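Local coordinates for protein hydratase ChsH2 (Mycobacterium tuberculosis SUMu008, PDB 4W78) that probably forms, together with its partner ChsH1, a MaoC-like enoyl-CoA hydratase that adds water to an enoyl-CoA intermediate of cholesterol side-chain breakdown, at residues T105-G110 with H117-V122; T18-T23 with I48-L53; L11-D16 with V90-E95. One frame throughout, in Å; residues are numbered along the deposited sequence.

Overall arrangement
Contacts 1 and 3 lie in one antiparallel sheet of the hot-dog type found in MaoC-like hydratases, with centres 11 Å apart; strands 89-100 and 103-111 are neighbours, joined where Val109 O lies 2.9 Å from Ser93 N. Contact 2 sits beyond one end of that sheet, its centre about 14 Å from that of contact 3 and 19 Å from that of contact 1. It is nested in the chain between the two segments of contact 3, and Ile20 packs against the turn at Gly15. A cadmium ion bound by Asp29 and His34 lies about 6 Å from the Phe49 side chain and about 11 Å from that of His117.

Contact 1: T105-G110 with H117-V122; sequences TVKVVG and HVTATV
Val106-Val122, Val108-Ala120 and Gly110-Val118 are the hydrogen-bonded pairs of an antiparallel beta hairpin, strands 103-111 and 116-125, which carries a classic beta bulge near its turn, where His117 and Val118 both face Gly110. The backbone bonds run in pairs: Val106 N reaches Val122 O at 2.8 Å, and Val108 N meets Ala120 O almost straight, at 172°. At the bulge Gly110 O takes two donors. His117 N approaches it on a bent path (143°), and Val118 N, at 3.2 Å, on a straighter one that arrives on a lone pair. CA-H...O contacts fill in between, as from Val109 CA to Val118 O at 3.3 Å.

Apolar contacts divide between the faces. Val106, Val108, Ala120 and Val122 turn to the side where helix 52-67 covers the sheet; Val108 CB stands 4.3 Å from Ala120 CB, and Tyr62, Val63 and Val59 of the helix close over this row. Val118 CG1, held between the backbone N and the carbonyl carbon (chi1 61°), lies against the bare backbone of Gly110. His117 ND1 bonds to Val82 O and NE2 to Asp55 OD1.

On the other face, which Thr121 shares, Lys107 runs fully extended past CG and crosses Thr119 obliquely, CE against its CG2. At the far end of the pairing Thr105 CG2 and Thr121 CG2, each anti to its backbone N, meet methyl to methyl at 3.5 Å.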
loop_
_atom_site.group_PDB
_atom_site.type_symbol
_atom_site.label_atom_id
_atom_site.label_comp_id
_atom_site.label_asym_id
_atom_site.label_seq_id
_atom_site.Cartn_x
_atom_site.Cartn_y
_atom_site.Cartn_z
ATOM N N THR F 105 9.505 23.243 22.722
ATOM C CA THR F 105 10.253 22.015 22.495
ATOM C C THR F 105 9.673 20.893 23.346
ATOM O O THR F 105 9.430 21.065 24.542
ATOM C CB THR F 105 11.747 22.194 22.808
ATOM O OG1 THR F 105 12.262 23.274 22.021
ATOM C CG2 THR F 105 12.512 20.922 22.459
ATOM N N VAL F 106 9.431 19.753 22.711
ATOM C CA VAL F 106 8.872 18.600 23.392
ATOM C C VAL F 106 9.808 17.413 23.242
ATOM O O VAL F 106 10.251 17.101 22.127
ATOM C CB VAL F 106 7.502 18.201 22.794
ATOM C CG1 VAL F 106 6.976 16.943 23.463
ATOM C CG2 VAL F 106 6.509 19.340 22.929
ATOM N N LYS F 107 10.112 16.752 24.355
ATOM C CA LYS F 107 10.861 15.494 24.324
ATOM C C LYS F 107 9.890 14.330 24.345
ATOM O O LYS F 107 8.987 14.281 25.174
ATOM C CB LYS F 107 11.823 15.389 25.518
ATOM C CG LYS F 107 12.552 14.045 25.548
ATOM C CD LYS F 107 13.483 13.928 26.731
ATOM C CE LYS F 107 14.236 12.606 26.672
ATOM N NZ LYS F 107 15.186 12.468 27.802
ATOM N N VAL F 108 10.081 13.394 23.416
ATOM C CA VAL F 108 9.206 12.240 23.296
ATOM C C VAL F 108 10.043 10.979 23.438
ATOM O O VAL F 108 11.142 10.898 22.885
ATOM C CB VAL F 108 8.506 12.246 21.913
ATOM C CG1 VAL F 108 7.632 11.011 21.730
ATOM C CG2 VAL F 108 7.669 13.505 21.748
ATOM N N VAL F 109 9.542 10.007 24.197
ATOM C CA VAL F 109 10.191 8.697 24.250
ATOM C C VAL F 109 9.154 7.617 24.008
ATOM O O VAL F 109 8.084 7.620 24.612
ATOM C CB VAL F 109 10.946 8.434 25.574
ATOM C CG1 VAL F 109 11.618 7.067 25.528
ATOM C CG2 VAL F 109 11.977 9.519 25.843
ATOM N N GLY F 110 9.470 6.714 23.082
ATOM C CA GLY F 110 8.642 5.540 22.863
ATOM C C GLY F 110 9.378 4.332 23.406
ATOM O O GLY F 110 10.488 4.046 22.988
ATOM N N HIS F 117 12.725 2.527 22.381
ATOM C CA HIS F 117 12.740 2.319 20.946
ATOM C C HIS F 117 13.072 3.606 20.205
ATOM O O HIS F 117 13.830 3.605 19.249
ATOM C CB HIS F 117 11.381 1.804 20.474
ATOM C CG HIS F 117 11.168 1.960 19.003
ATOM N ND1 HIS F 117 11.958 1.330 18.066
ATOM C CD2 HIS F 117 10.274 2.701 18.306
ATOM C CE1 HIS F 117 11.550 1.666 16.852
ATOM N NE2 HIS F 117 10.525 2.494 16.975
ATOM N N VAL F 118 12.486 4.712 20.644
ATOM C CA VAL F 118 12.745 5.985 19.993
ATOM C C VAL F 118 12.818 7.113 21.018
ATOM O O VAL F 118 12.068 7.141 21.988
ATOM C CB VAL F 118 11.710 6.284 18.872
ATOM C CG1 VAL F 118 10.300 6.367 19.422
ATOM C CG2 VAL F 118 12.087 7.559 18.097
ATOM N N THR F 119 13.768 8.015 20.811
ATOM C CA THR F 119 13.904 9.211 21.629
ATOM C C THR F 119 13.936 10.387 20.674
ATOM O O THR F 119 14.746 10.417 19.729
ATOM C CB THR F 119 15.188 9.151 22.463
ATOM O OG1 THR F 119 15.150 7.980 23.288
ATOM C CG2 THR F 119 15.325 10.377 23.353
ATOM N N ALA F 120 13.041 11.350 20.882
ATOM C CA ALA F 120 12.882 12.405 19.894
ATOM C C ALA F 120 12.744 13.768 20.532
ATOM O O ALA F 120 12.324 13.897 21.678
ATOM C CB ALA F 120 11.684 12.129 19.010
ATOM N N THR F 121 13.126 14.774 19.766
ATOM C CA THR F 121 12.972 16.166 20.169
ATOM C C THR F 121 12.181 16.848 19.064
ATOM O O THR F 121 12.535 16.760 17.883
ATOM C CB THR F 121 14.339 16.856 20.357
ATOM O OG1 THR F 121 15.087 16.180 21.376
ATOM C CG2 THR F 121 14.144 18.287 20.777
ATOM N N VAL F 122 11.081 17.499 19.438
ATOM C CA VAL F 122 10.195 18.118 18.467
ATOM C C VAL F 122 10.070 19.604 18.781
ATOM O O VAL F 122 9.829 19.978 19.930
ATOM C CB VAL F 122 8.794 17.492 18.528
ATOM C CG1 VAL F 122 7.863 18.106 17.480
ATOM C CG2 VAL F 122 8.885 15.973 18.355
#

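Contact 2: T18-T23 with I48-L53; sequences TFIVST and IFVNIL
Thr23 OG1 joins helix 17-26 to the segment 48-53 through a water: it donates to Phe19 O at 2.7 Å and accepts from the water, which in turn accepts from Asn51 N at 3.1 Å. Phe19 O is itself gripped twice, for Thr23 N reaches it from the opposite face of the carbonyl plane. The hydroxyl thus finds a partner within its own helix and also fixes the water that bridges to Asn51, at the start of helix 52-67.

The rest of the contact is apolar and centres on Ile20. Its CG2, anti to the backbone N, rests 3.6 Å from Phe49 O and 4.0 Å from Ile48 CD1. The other branch crosses Val50 at about a right angle, with Ile20 CG1 3.8 Å from Val50 CG2. Ile48 CD1 also touches Val21 CG2, so its tip meets two successive helix residues. Phe19 adds its ring CE2 to Val50 CG2 at 4.4 Å, while Thr23 CG2 covers one face of that ring toward its rim.

Asn51 is the N-cap of helix 52-67, and Asn51 ND2 bonds to Asp29 OD2 of a cadmium ligand; Phe49 O hydrogen-bonds to ND1 of the second ligand, His34. Helix 17-26 packs beside the entry to helix 52-67, with Leu58 of that helix against Phe19, Val21 of the second ChsH2 subunit against Val21, and backbone bonds tying Ile48 and Val50 to Ala86 and Trp84, ahead of strand 89-100.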
loop_
_atom_site.group_PDB
_atom_site.type_symbol
_atom_site.label_atom_id
_atom_site.label_comp_id
_atom_site.label_asym_id
_atom_site.label_seq_id
_atom_site.Cartn_x
_atom_site.Cartn_y
_atom_site.Cartn_z
ATOM N N THR F 18 -0.003 -6.033 10.608
ATOM C CA THR F 18 -0.738 -5.102 9.746
ATOM C C THR F 18 -0.278 -3.650 9.930
ATOM O O THR F 18 -0.101 -2.925 8.952
ATOM C CB THR F 18 -2.253 -5.227 9.955
ATOM O OG1 THR F 18 -2.653 -6.554 9.587
ATOM C CG2 THR F 18 -2.993 -4.229 9.102
ATOM N N PHE F 19 -0.059 -3.248 11.177
ATOM C CA PHE F 19 0.444 -1.912 11.454
ATOM C C PHE F 19 1.820 -1.700 10.821
ATOM O O PHE F 19 2.038 -0.717 10.125
ATOM C CB PHE F 19 0.483 -1.680 12.963
ATOM C CG PHE F 19 1.042 -0.358 13.359
ATOM C CD1 PHE F 19 0.259 0.781 13.273
ATOM C CD2 PHE F 19 2.355 -0.241 13.809
ATOM C CE1 PHE F 19 0.761 2.018 13.625
ATOM C CE2 PHE F 19 2.863 0.996 14.176
ATOM C CZ PHE F 19 2.070 2.124 14.082
ATOM N N ILE F 20 2.730 -2.640 11.048
ATOM C CA ILE F 20 4.100 -2.488 10.574
ATOM C C ILE F 20 4.146 -2.457 9.051
ATOM O O ILE F 20 4.810 -1.602 8.457
ATOM C CB ILE F 20 4.975 -3.621 11.122
ATOM C CG1 ILE F 20 4.996 -3.549 12.649
ATOM C CG2 ILE F 20 6.391 -3.544 10.516
ATOM C CD1 ILE F 20 5.961 -4.533 13.321
ATOM N N VAL F 21 3.410 -3.363 8.418
ATOM C CA VAL F 21 3.419 -3.444 6.947
ATOM C C VAL F 21 2.726 -2.245 6.314
ATOM O O VAL F 21 3.267 -1.605 5.398
ATOM C CB VAL F 21 2.779 -4.752 6.468
ATOM C CG1 VAL F 21 2.632 -4.765 4.961
ATOM C CG2 VAL F 21 3.606 -5.950 6.943
ATOM N N SER F 22 1.534 -1.917 6.810
ATOM C CA SER F 22 0.770 -0.823 6.215
ATOM C C SER F 22 1.469 0.524 6.372
ATOM O O SER F 22 1.440 1.327 5.444
ATOM C CB SER F 22 -0.667 -0.784 6.753
ATOM O OG SER F 22 -0.694 -0.487 8.135
ATOM N N THR F 23 2.085 0.775 7.526
ATOM C CA THR F 23 2.826 2.022 7.696
ATOM C C THR F 23 4.059 2.066 6.795
ATOM O O THR F 23 4.307 3.070 6.128
ATOM C CB THR F 23 3.225 2.289 9.148
ATOM O OG1 THR F 23 3.954 1.185 9.685
ATOM C CG2 THR F 23 1.975 2.541 10.012
ATOM N N ILE F 48 9.977 -8.792 11.434
ATOM C CA ILE F 48 9.783 -7.507 10.787
ATOM C C ILE F 48 9.726 -6.407 11.850
ATOM O O ILE F 48 9.361 -6.650 13.001
ATOM C CB ILE F 48 8.508 -7.474 9.934
ATOM C CG1 ILE F 48 7.261 -7.705 10.786
ATOM C CG2 ILE F 48 8.613 -8.527 8.811
ATOM C CD1 ILE F 48 5.963 -7.451 10.019
ATOM N N PHE F 49 10.123 -5.204 11.450
ATOM C CA PHE F 49 10.194 -4.093 12.392
ATOM C C PHE F 49 9.796 -2.798 11.709
ATOM O O PHE F 49 9.901 -2.653 10.486
ATOM C CB PHE F 49 11.585 -3.972 13.039
ATOM C CG PHE F 49 12.720 -3.866 12.058
ATOM C CD1 PHE F 49 13.123 -2.627 11.559
ATOM C CD2 PHE F 49 13.411 -5.001 11.661
ATOM C CE1 PHE F 49 14.185 -2.528 10.670
ATOM C CE2 PHE F 49 14.471 -4.908 10.766
ATOM C CZ PHE F 49 14.860 -3.673 10.277
ATOM N N VAL F 50 9.339 -1.870 12.541
ATOM C CA VAL F 50 8.840 -0.572 12.080
ATOM C C VAL F 50 9.963 0.259 11.464
ATOM O O VAL F 50 11.089 0.280 11.981
ATOM C CB VAL F 50 8.217 0.175 13.281
ATOM C CG1 VAL F 50 7.816 1.618 12.914
ATOM C CG2 VAL F 50 7.009 -0.573 13.815
ATOM N N ASN F 51 9.659 0.965 10.369
ATOM C CA ASN F 51 10.682 1.761 9.672
ATOM C C ASN F 51 10.809 3.175 10.241
ATOM O O ASN F 51 9.972 3.617 11.039
ATOM C CB ASN F 51 10.439 1.795 8.149
ATOM C CG ASN F 51 9.292 2.725 7.739
ATOM O OD1 ASN F 51 8.409 3.019 8.529
ATOM N ND2 ASN F 51 9.328 3.205 6.502
ATOM N N ILE F 52 11.850 3.893 9.850
ATOM C CA ILE F 52 12.129 5.171 10.498
ATOM C C ILE F 52 11.167 6.268 10.025
ATOM O O ILE F 52 10.905 7.216 10.766
ATOM C CB ILE F 52 13.624 5.564 10.364
ATOM C CG1 ILE F 52 13.988 6.659 11.389
ATOM C CG2 ILE F 52 13.959 5.954 8.930
ATOM C CD1 ILE F 52 15.491 6.820 11.528
ATOM N N LEU F 53 10.635 6.148 8.816
ATOM C CA LEU F 53 9.664 7.144 8.327
ATOM C C LEU F 53 8.384 7.039 9.147
ATOM O O LEU F 53 7.697 8.033 9.365
ATOM C CB LEU F 53 9.352 6.987 6.827
ATOM C CG LEU F 53 10.469 7.359 5.826
ATOM C CD1 LEU F 53 11.563 6.300 5.791
ATOM C CD2 LEU F 53 9.936 7.565 4.415
HETATM O O HOH W 1 6.717 0.357 9.558
#

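Contact 3: L11-D16 with V90-E95; sequences LKLYGD and VTFSGE
The Phe92 ring has Val90 CG1 on one face, 3.6 Å above its plane and offset toward the rim, and Leu11 O at its edge, near the ring plane, 3.7 Å from Phe92 CD2. Leu13 CD1 comes to 4.0 Å from Phe92 CE2. Phe92 shares its side of the sheet with Leu11, Leu13 and Val90, and its CG, anti to the carbonyl carbon (chi1 -70°), lies beside the backbone N. The Tyr14 ring has Asp16 N over one face, offset toward the rim.

Strands 7-14 and 89-100 run antiparallel here, and the axes of the paired segments come within 4.7 Å. Leu11 and Phe92 form one hydrogen-bonded pair: Phe92 N gives a nearly straight bond to Leu11 O at 2.8 Å, and Leu11 N returns a longer one to Phe92 O, on a lone pair. Leu13 and Val90 make the second pair, with Leu13 N to Val90 O at 2.9 Å. The non-hydrogen-bonded pair between them, Lys12 and Thr91, faces the other side. There the two side chains lie alongside, pointing the same way, and Lys12 CG passes 3.4 Å from Thr91 OG1 before the chain bends at chi3 (54°) and its end leads away.

Strand 7-14 is the outermost of the sheet within this chain. Gly15 centres an inverse gamma turn before helix 17-26, which Asp16 caps, and its backbone still bonds to Tyr87 and Asp88. The contact is thus two-sided: backbone bonds fix the register, the leucines meet Leu58, Arg61 and Tyr62 of helix 52-67 beside Phe92, and Lys12 and Thr91 lie on the more solvent-facing side.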
loop_
_atom_site.group_PDB
_atom_site.type_symbol
_atom_site.label_atom_id
_atom_site.label_comp_id
_atom_site.label_asym_id
_atom_site.label_seq_id
_atom_site.Cartn_x
_atom_site.Cartn_y
_atom_site.Cartn_z
ATOM N N LEU F 11 0.381 7.423 24.905
ATOM C CA LEU F 11 -0.178 6.726 23.743
ATOM C C LEU F 11 0.445 5.338 23.627
ATOM O O LEU F 11 1.660 5.214 23.503
ATOM C CB LEU F 11 0.069 7.510 22.455
ATOM C CG LEU F 11 -0.322 6.781 21.164
ATOM C CD1 LEU F 11 -1.822 6.525 21.104
ATOM C CD2 LEU F 11 0.166 7.553 19.942
ATOM N N LYS F 12 -0.385 4.300 23.682
ATOM C CA LYS F 12 0.097 2.931 23.509
ATOM C C LYS F 12 -0.319 2.384 22.153
ATOM O O LYS F 12 -1.503 2.387 21.810
ATOM C CB LYS F 12 -0.442 2.014 24.614
ATOM C CG LYS F 12 0.127 2.278 25.991
ATOM C CD LYS F 12 -0.488 1.349 27.027
ATOM C CE LYS F 12 -0.355 -0.106 26.610
ATOM N NZ LYS F 12 -0.856 -1.015 27.680
ATOM N N LEU F 13 0.661 1.902 21.401
ATOM C CA LEU F 13 0.417 1.355 20.073
ATOM C C LEU F 13 0.912 -0.078 19.968
ATOM O O LEU F 13 2.071 -0.369 20.262
ATOM C CB LEU F 13 1.087 2.222 19.010
ATOM C CG LEU F 13 0.473 3.624 18.863
ATOM C CD1 LEU F 13 1.227 4.435 17.818
ATOM C CD2 LEU F 13 -0.996 3.534 18.520
ATOM N N TYR F 14 0.019 -0.966 19.548
ATOM C CA TYR F 14 0.349 -2.372 19.353
ATOM C C TYR F 14 0.871 -2.550 17.945
ATOM O O TYR F 14 0.154 -2.304 16.971
ATOM C CB TYR F 14 -0.905 -3.219 19.551
ATOM C CG TYR F 14 -0.698 -4.714 19.455
ATOM C CD1 TYR F 14 0.281 -5.355 20.202
ATOM C CD2 TYR F 14 -1.526 -5.496 18.652
ATOM C CE1 TYR F 14 0.446 -6.736 20.134
ATOM C CE2 TYR F 14 -1.367 -6.876 18.576
ATOM C CZ TYR F 14 -0.380 -7.486 19.319
ATOM O OH TYR F 14 -0.229 -8.851 19.252
ATOM N N GLY F 15 2.126 -2.967 17.841
ATOM C CA GLY F 15 2.751 -3.175 16.547
ATOM C C GLY F 15 2.443 -4.531 15.950
ATOM O O GLY F 15 3.330 -5.374 15.821
ATOM N N ASP F 16 1.185 -4.761 15.590
ATOM C CA ASP F 16 0.876 -6.006 14.908
ATOM C C ASP F 16 1.393 -5.935 13.468
ATOM O O ASP F 16 1.746 -4.856 12.978
ATOM C CB ASP F 16 -0.603 -6.412 15.046
ATOM C CG ASP F 16 -1.569 -5.498 14.324
ATOM O OD1 ASP F 16 -1.161 -4.635 13.528
ATOM O OD2 ASP F 16 -2.787 -5.692 14.548
ATOM N N VAL F 90 4.567 -0.276 21.895
ATOM C CA VAL F 90 5.357 0.899 22.237
ATOM C C VAL F 90 4.463 1.904 22.945
ATOM O O VAL F 90 3.365 2.215 22.481
ATOM C CB VAL F 90 6.043 1.508 20.998
ATOM C CG1 VAL F 90 6.546 2.917 21.294
ATOM C CG2 VAL F 90 7.184 0.607 20.567
ATOM N N THR F 91 4.927 2.359 24.103
ATOM C CA THR F 91 4.238 3.379 24.870
ATOM C C THR F 91 4.991 4.691 24.700
ATOM O O THR F 91 6.172 4.786 25.030
ATOM C CB THR F 91 4.186 2.996 26.352
ATOM O OG1 THR F 91 3.424 1.793 26.501
ATOM C CG2 THR F 91 3.539 4.096 27.170
ATOM N N PHE F 92 4.300 5.690 24.162
ATOM C CA PHE F 92 4.872 7.018 23.997
ATOM C C PHE F 92 4.560 7.884 25.205
ATOM O O PHE F 92 3.420 7.937 25.671
ATOM C CB PHE F 92 4.347 7.692 22.726
ATOM C CG PHE F 92 4.852 7.071 21.455
ATOM C CD1 PHE F 92 6.035 7.510 20.885
ATOM C CD2 PHE F 92 4.155 6.045 20.839
ATOM C CE1 PHE F 92 6.522 6.944 19.709
ATOM C CE2 PHE F 92 4.631 5.469 19.662
ATOM C CZ PHE F 92 5.818 5.916 19.101
ATOM N N SER F 93 5.594 8.546 25.704
ATOM C CA SER F 93 5.460 9.562 26.734
ATOM C C SER F 93 6.132 10.839 26.239
ATOM O O SER F 93 6.993 10.804 25.355
ATOM C CB SER F 93 6.083 9.081 28.047
ATOM O OG SER F 93 7.451 8.763 27.866
ATOM N N GLY F 94 5.737 11.978 26.781
ATOM C CA GLY F 94 6.279 13.233 26.311
ATOM C C GLY F 94 6.220 14.299 27.378
ATOM O O GLY F 94 5.347 14.269 28.246
ATOM N N GLU F 95 7.138 15.251 27.298
ATOM C CA GLU F 95 7.205 16.344 28.265
ATOM C C GLU F 95 7.670 17.601 27.544
ATOM O O GLU F 95 8.585 17.545 26.716
ATOM C CB GLU F 95 8.196 15.959 29.369
ATOM C CG GLU F 95 8.602 17.063 30.315
ATOM C CD GLU F 95 9.674 16.601 31.286
ATOM O OE1 GLU F 95 10.103 15.430 31.195
ATOM O OE2 GLU F 95 10.094 17.409 32.129
#